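Local coordinates for putative citrate lyase, alfa subunit (Streptococcus mutans, PDB 2HJ0), which is a putative alpha subunit of citrate lyase, a CitF-family protein of two alpha/beta domains, each built on a mixed, largely parallel sheet, at residues A[381-387]-A[429-435]; A[423-427]-A[470-474]. The contacts are given in a common frame with arbitrary orientation. Residue numbers count along the deposited sequence, not the author numbering.

Contact 1 (A[381-387]-A[429-435])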
loop_
_atom_site.group_PDB
_atom_site.type_symbol
_atom_site.label_atom_id
_atom_site.label_comp_id
_atom_site.label_asym_id
_atom_site.label_seq_id
_atom_site.Cartn_x
_atom_site.Cartn_y
_atom_site.Cartn_z
ATOM N N PHE A 381 -19.784 25.559 -21.940
ATOM C CA PHE A 381 -18.757 25.379 -20.937
ATOM C C PHE A 381 -17.982 24.067 -21.048
ATOM O O PHE A 381 -17.244 23.698 -20.132
ATOM C CB PHE A 381 -19.365 25.556 -19.545
ATOM C CG PHE A 381 -19.558 26.999 -19.159
ATOM C CD1 PHE A 381 -18.520 27.719 -18.558
ATOM C CD2 PHE A 381 -20.751 27.661 -19.450
ATOM C CE1 PHE A 381 -18.659 29.083 -18.254
ATOM C CE2 PHE A 381 -20.906 29.029 -19.154
ATOM C CZ PHE A 381 -19.854 29.739 -18.552
ATOM N N ASN A 382 -18.132 23.377 -22.176
ATOM C CA ASN A 382 -17.414 22.128 -22.384
ATOM C C ASN A 382 -15.974 22.483 -22.686
ATOM O O ASN A 382 -15.709 23.437 -23.411
ATOM C CB ASN A 382 -17.993 21.334 -23.556
ATOM C CG ASN A 382 -19.374 20.804 -23.266
ATOM O OD1 ASN A 382 -19.680 20.447 -22.133
ATOM N ND2 ASN A 382 -20.214 20.734 -24.288
ATOM N N VAL A 383 -15.046 21.710 -22.140
ATOM C CA VAL A 383 -13.633 21.979 -22.349
ATOM C C VAL A 383 -12.940 20.886 -23.159
ATOM O O VAL A 383 -13.184 19.696 -22.946
ATOM C CB VAL A 383 -12.905 22.129 -20.993
ATOM C CG1 VAL A 383 -11.464 22.514 -21.227
ATOM C CG2 VAL A 383 -13.604 23.170 -20.129
ATOM N N ASN A 384 -12.077 21.307 -24.085
ATOM C CA ASN A 384 -11.307 20.398 -24.939
ATOM C C ASN A 384 -9.821 20.561 -24.683
ATOM O O ASN A 384 -9.280 21.658 -24.785
ATOM C CB ASN A 384 -11.600 20.665 -26.428
ATOM C CG ASN A 384 -10.635 19.927 -27.374
ATOM O OD1 ASN A 384 -10.296 18.755 -27.175
ATOM N ND2 ASN A 384 -10.215 20.614 -28.418
ATOM N N VAL A 385 -9.174 19.460 -24.330
ATOM C CA VAL A 385 -7.737 19.457 -24.077
ATOM C C VAL A 385 -7.073 18.322 -24.872
ATOM O O VAL A 385 -5.906 18.005 -24.651
ATOM C CB VAL A 385 -7.431 19.272 -22.573
ATOM C CG1 VAL A 385 -7.813 20.527 -21.806
ATOM C CG2 VAL A 385 -8.192 18.073 -22.035
HETATM N N MSE A 386 -7.827 17.720 -25.799
HETATM C CA MSE A 386 -7.327 16.624 -26.629
HETATM C C MSE A 386 -6.868 17.039 -28.027
HETATM O O MSE A 386 -5.704 16.864 -28.380
HETATM C CB MSE A 386 -8.386 15.523 -26.780
HETATM C CG MSE A 386 -8.259 14.361 -25.812
HETATM SE SE MSE A 386 -6.591 13.434 -25.964
HETATM C CE MSE A 386 -6.714 12.941 -27.848
ATOM N N THR A 387 -7.778 17.594 -28.818
ATOM C CA THR A 387 -7.446 17.983 -30.184
ATOM C C THR A 387 -7.235 19.476 -30.394
ATOM O O THR A 387 -7.835 20.299 -29.715
ATOM C CB THR A 387 -8.534 17.512 -31.131
ATOM O OG1 THR A 387 -9.787 18.024 -30.683
ATOM C CG2 THR A 387 -8.606 16.007 -31.142
ATOM N N ASN A 429 -14.260 20.688 -30.860
ATOM C CA ASN A 429 -14.032 19.515 -31.703
ATOM C C ASN A 429 -14.114 18.239 -30.869
ATOM O O ASN A 429 -14.794 17.285 -31.255
ATOM C CB ASN A 429 -12.662 19.603 -32.390
ATOM C CG ASN A 429 -12.644 20.618 -33.531
ATOM O OD1 ASN A 429 -11.611 21.262 -33.806
ATOM N ND2 ASN A 429 -13.793 20.762 -34.214
ATOM N N THR A 430 -13.417 18.219 -29.732
ATOM C CA THR A 430 -13.428 17.055 -28.844
ATOM C C THR A 430 -13.803 17.481 -27.423
ATOM O O THR A 430 -13.346 18.510 -26.946
ATOM C CB THR A 430 -12.049 16.368 -28.771
ATOM O OG1 THR A 430 -11.507 16.227 -30.087
ATOM C CG2 THR A 430 -12.186 14.994 -28.134
ATOM N N VAL A 431 -14.624 16.690 -26.746
ATOM C CA VAL A 431 -15.019 17.022 -25.385
ATOM C C VAL A 431 -14.351 16.119 -24.358
ATOM O O VAL A 431 -14.532 14.901 -24.386
ATOM C CB VAL A 431 -16.534 16.880 -25.178
ATOM C CG1 VAL A 431 -16.890 17.166 -23.728
ATOM C CG2 VAL A 431 -17.277 17.806 -26.101
ATOM N N ILE A 432 -13.582 16.712 -23.447
ATOM C CA ILE A 432 -12.933 15.932 -22.401
ATOM C C ILE A 432 -13.601 16.218 -21.060
ATOM O O ILE A 432 -13.840 15.299 -20.280
ATOM C CB ILE A 432 -11.408 16.209 -22.309
ATOM C CG1 ILE A 432 -10.671 15.460 -23.421
ATOM C CG2 ILE A 432 -10.859 15.694 -20.984
ATOM C CD1 ILE A 432 -11.155 15.791 -24.796
ATOM N N THR A 433 -13.918 17.482 -20.800
ATOM C CA THR A 433 -14.568 17.858 -19.548
ATOM C C THR A 433 -15.881 18.590 -19.811
ATOM O O THR A 433 -15.910 19.650 -20.433
ATOM C CB THR A 433 -13.673 18.783 -18.696
ATOM O OG1 THR A 433 -12.427 18.131 -18.426
ATOM C CG2 THR A 433 -14.366 19.137 -17.379
ATOM N N PRO A 434 -16.991 18.037 -19.326
ATOM C CA PRO A 434 -18.320 18.636 -19.506
ATOM C C PRO A 434 -18.475 19.980 -18.795
ATOM O O PRO A 434 -17.944 20.180 -17.699
ATOM C CB PRO A 434 -19.263 17.575 -18.939
ATOM C CG PRO A 434 -18.437 16.966 -17.839
ATOM C CD PRO A 434 -17.055 16.836 -18.478
ATOM N N GLY A 435 -19.208 20.892 -19.431
ATOM C CA GLY A 435 -19.415 22.212 -18.871
ATOM C C GLY A 435 -19.987 22.169 -17.477
ATOM O O GLY A 435 -19.709 23.029 -16.631
#
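Phe381 begins the pairing with a tight backbone approach: its O lies 2.9 Å from Gly435 CA, a CA-H...O contact, and the two CA atoms are 3.8 Å apart. A CB on Gly435 would clash with Phe381 CB, so the absence of a side chain is what allows this approach; the phenyl ring leads away from 429-435. Asn382 extends its side chain across the gap, OD1 accepting from Gly435 N at 2.8 Å. At Val383 the backbones join as an antiparallel hydrogen-bonded pair with Thr433. Val383 N donates to Thr433 O (2.8 Å), while Val383 O accepts twice, from Ile432 N (3.1 Å) and Thr433 N (3.2 Å). Thr433 OG1 turns instead to His400 at the start of helix 400-406. Asn384 turns its side chain forward along its own segment: OD1 accepts from Met386 N (3.0 Å), an Asx turn that ends the short strand, and from Thr387 N (3.2 Å), completing an Asx motif. Val385 CG2 then meets Ile432 CG2 at 3.7 Å, and the selenomethionine Met386 places CG 3.4 Å from Ile432 CD1. Thr387 closes the contact with a hydroxyl-to-hydroxyl hydrogen bond, OG1 to Thr430 OG1 at 2.6 Å. Two residues, Ile432 and Thr433, thus stand opposite the single residue Val383: a classic beta bulge, binding the 429-435 loop to strand 383-384.

Contact 2 (A[423-427]-A[470-474]); sequences TFVDK and IEELK
This is a small, partly buried packing contact between a loop and the first turn of a helix, near the surface of the C-terminal alpha/beta half of the chain. The loop 423-427 follows strand 421-422; residues 470-474 open helix 470-481. Phe424 and Val425 are extended (phi/psi -114/125 and -138/180), and the chain bends at Asp426 (-80/-22). The helical turn is regular, with Lys474 N donating to Ile470 O at 3.2 Å. Closest in backbone are Phe424 and Lys474, CA to CA 4.8 Å, yet no hydrogen bond joins the segments: the contact is made by side chains packing on each other and on the loop backbone, burying 289 Å². Phe424, chi1 m (-60°), has its CA-to-CB bond toward the helix, and Ile470 (t,p) and Leu473 (m,t) bring their CD1 atoms to its ring. Phe424 CD2 lies 3.8 Å from Ile470 CD1, which sits at the ring edge, and Phe424 CE2 lies 3.8 Å from Leu473 CD1, while Leu473 CB lies over one ring face. Lys474 runs alongside the loop, its CG 3.6 Å from both Phe424 O and Val425 C. Its chi angles t, m, m, t bring the amine to Asp426 (chi1 m): Asp426 OD1 lies 3.6 Å from Lys474 NZ, a salt bridge at the exposed margin of an apolar contact, and 2.9 Å from Lys474 CE. Val425 points away from the helix, and its backbone hydrogen-bonds Val377. Phe424 and Leu473 both rest on Val441, so their shared apolar cluster packs helix 470-481 and the loop against strand 440-442 of the nine-stranded sheet.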
loop_
_atom_site.group_PDB
_atom_site.type_symbol
_atom_site.label_atom_id
_atom_site.label_comp_id
_atom_site.label_asym_id
_atom_site.label_seq_id
_atom_site.Cartn_x
_atom_site.Cartn_y
_atom_site.Cartn_z
ATOM N N THR A 423 -9.871 30.582 -28.646
ATOM C CA THR A 423 -9.972 29.628 -27.559
ATOM C C THR A 423 -11.437 29.378 -27.216
ATOM O O THR A 423 -11.777 28.340 -26.660
ATOM C CB THR A 423 -9.231 30.116 -26.325
ATOM O OG1 THR A 423 -7.845 30.279 -26.643
ATOM C CG2 THR A 423 -9.377 29.105 -25.198
ATOM N N PHE A 424 -12.306 30.321 -27.563
ATOM C CA PHE A 424 -13.728 30.171 -27.288
ATOM C C PHE A 424 -14.545 30.042 -28.567
ATOM O O PHE A 424 -14.485 30.893 -29.455
ATOM C CB PHE A 424 -14.223 31.349 -26.452
ATOM C CG PHE A 424 -13.534 31.467 -25.133
ATOM C CD1 PHE A 424 -12.271 32.036 -25.042
ATOM C CD2 PHE A 424 -14.111 30.934 -23.988
ATOM C CE1 PHE A 424 -11.586 32.061 -23.834
ATOM C CE2 PHE A 424 -13.435 30.953 -22.775
ATOM C CZ PHE A 424 -12.174 31.517 -22.701
ATOM N N VAL A 425 -15.318 28.972 -28.657
ATOM C CA VAL A 425 -16.110 28.740 -29.851
ATOM C C VAL A 425 -17.511 28.252 -29.503
ATOM O O VAL A 425 -17.844 28.093 -28.332
ATOM C CB VAL A 425 -15.433 27.698 -30.740
ATOM C CG1 VAL A 425 -14.005 28.127 -31.056
ATOM C CG2 VAL A 425 -15.447 26.367 -30.047
ATOM N N ASP A 426 -18.332 28.013 -30.518
ATOM C CA ASP A 426 -19.683 27.546 -30.273
ATOM C C ASP A 426 -19.753 26.056 -29.993
ATOM O O ASP A 426 -20.707 25.584 -29.389
ATOM C CB ASP A 426 -20.589 27.868 -31.456
ATOM C CG ASP A 426 -20.874 29.335 -31.581
ATOM O OD1 ASP A 426 -21.377 29.930 -30.593
ATOM O OD2 ASP A 426 -20.598 29.893 -32.666
ATOM N N LYS A 427 -18.750 25.308 -30.429
ATOM C CA LYS A 427 -18.748 23.874 -30.204
ATOM C C LYS A 427 -17.317 23.366 -30.308
ATOM O O LYS A 427 -16.633 23.643 -31.288
ATOM C CB LYS A 427 -19.623 23.210 -31.263
ATOM C CG LYS A 427 -20.078 21.810 -30.945
ATOM C CD LYS A 427 -21.026 21.318 -32.039
ATOM C CE LYS A 427 -21.816 20.095 -31.606
ATOM N NZ LYS A 427 -22.964 19.842 -32.525
ATOM N N ILE A 470 -20.534 33.313 -21.306
ATOM C CA ILE A 470 -19.658 32.522 -22.154
ATOM C C ILE A 470 -19.900 32.903 -23.626
ATOM O O ILE A 470 -18.965 32.909 -24.428
ATOM C CB ILE A 470 -19.881 30.982 -21.913
ATOM C CG1 ILE A 470 -18.814 30.164 -22.630
ATOM C CG2 ILE A 470 -21.239 30.561 -22.422
ATOM C CD1 ILE A 470 -17.406 30.474 -22.198
ATOM N N GLU A 471 -21.139 33.250 -23.978
ATOM C CA GLU A 471 -21.438 33.632 -25.359
ATOM C C GLU A 471 -20.703 34.902 -25.762
ATOM O O GLU A 471 -20.256 35.042 -26.906
ATOM C CB GLU A 471 -22.940 33.848 -25.577
ATOM C CG GLU A 471 -23.796 32.591 -25.488
ATOM C CD GLU A 471 -23.995 32.112 -24.053
ATOM O OE1 GLU A 471 -24.213 32.971 -23.160
ATOM O OE2 GLU A 471 -23.950 30.874 -23.831
ATOM N N GLU A 472 -20.586 35.836 -24.827
ATOM C CA GLU A 472 -19.892 37.086 -25.111
ATOM C C GLU A 472 -18.406 36.864 -25.330
ATOM O O GLU A 472 -17.789 37.565 -26.131
ATOM C CB GLU A 472 -20.103 38.079 -23.981
ATOM C CG GLU A 472 -21.520 38.558 -23.890
ATOM C CD GLU A 472 -21.735 39.462 -22.705
ATOM O OE1 GLU A 472 -21.344 39.067 -21.584
ATOM O OE2 GLU A 472 -22.300 40.563 -22.883
ATOM N N LEU A 473 -17.832 35.895 -24.624
ATOM C CA LEU A 473 -16.420 35.590 -24.782
ATOM C C LEU A 473 -16.159 35.050 -26.187
ATOM O O LEU A 473 -15.158 35.385 -26.810
ATOM C CB LEU A 473 -15.977 34.557 -23.744
ATOM C CG LEU A 473 -15.860 35.055 -22.307
ATOM C CD1 LEU A 473 -15.418 33.912 -21.412
ATOM C CD2 LEU A 473 -14.856 36.202 -22.232
ATOM N N LYS A 474 -17.076 34.216 -26.667
ATOM C CA LYS A 474 -16.965 33.624 -27.986
ATOM C C LYS A 474 -17.023 34.716 -29.044
ATOM O O LYS A 474 -16.169 34.778 -29.934
ATOM C CB LYS A 474 -18.086 32.611 -28.199
ATOM C CG LYS A 474 -17.989 31.835 -29.496
ATOM C CD LYS A 474 -18.669 32.560 -30.636
ATOM C CE LYS A 474 -20.156 32.587 -30.417
ATOM N NZ LYS A 474 -20.833 33.346 -31.486
#

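Overall arrangement
The two contacts cross along the chain: 381-387, 423-427, 429-435 and 470-474 come in that order, and the loop between strands 421-422 and 440-442 supplies a segment to each. Their centres lie 13 Å apart and they touch directly, Phe381 CE2 reaching Ile470 CB at 3.5 Å, so the aromatic ring that leads away from 429-435 packs on the helix of contact 2. Contact 1 is the deeper, about 15 Å from the chain centre against 25 Å. From contact 1, Thr430 and Val431 also touch strand 504-511 of the ten-stranded sheet, whereas contact 2 packs on strand 440-442 of the nine-stranded sheet. Between them the contacts fasten the loop to strand 383-384 and to helix 470-481.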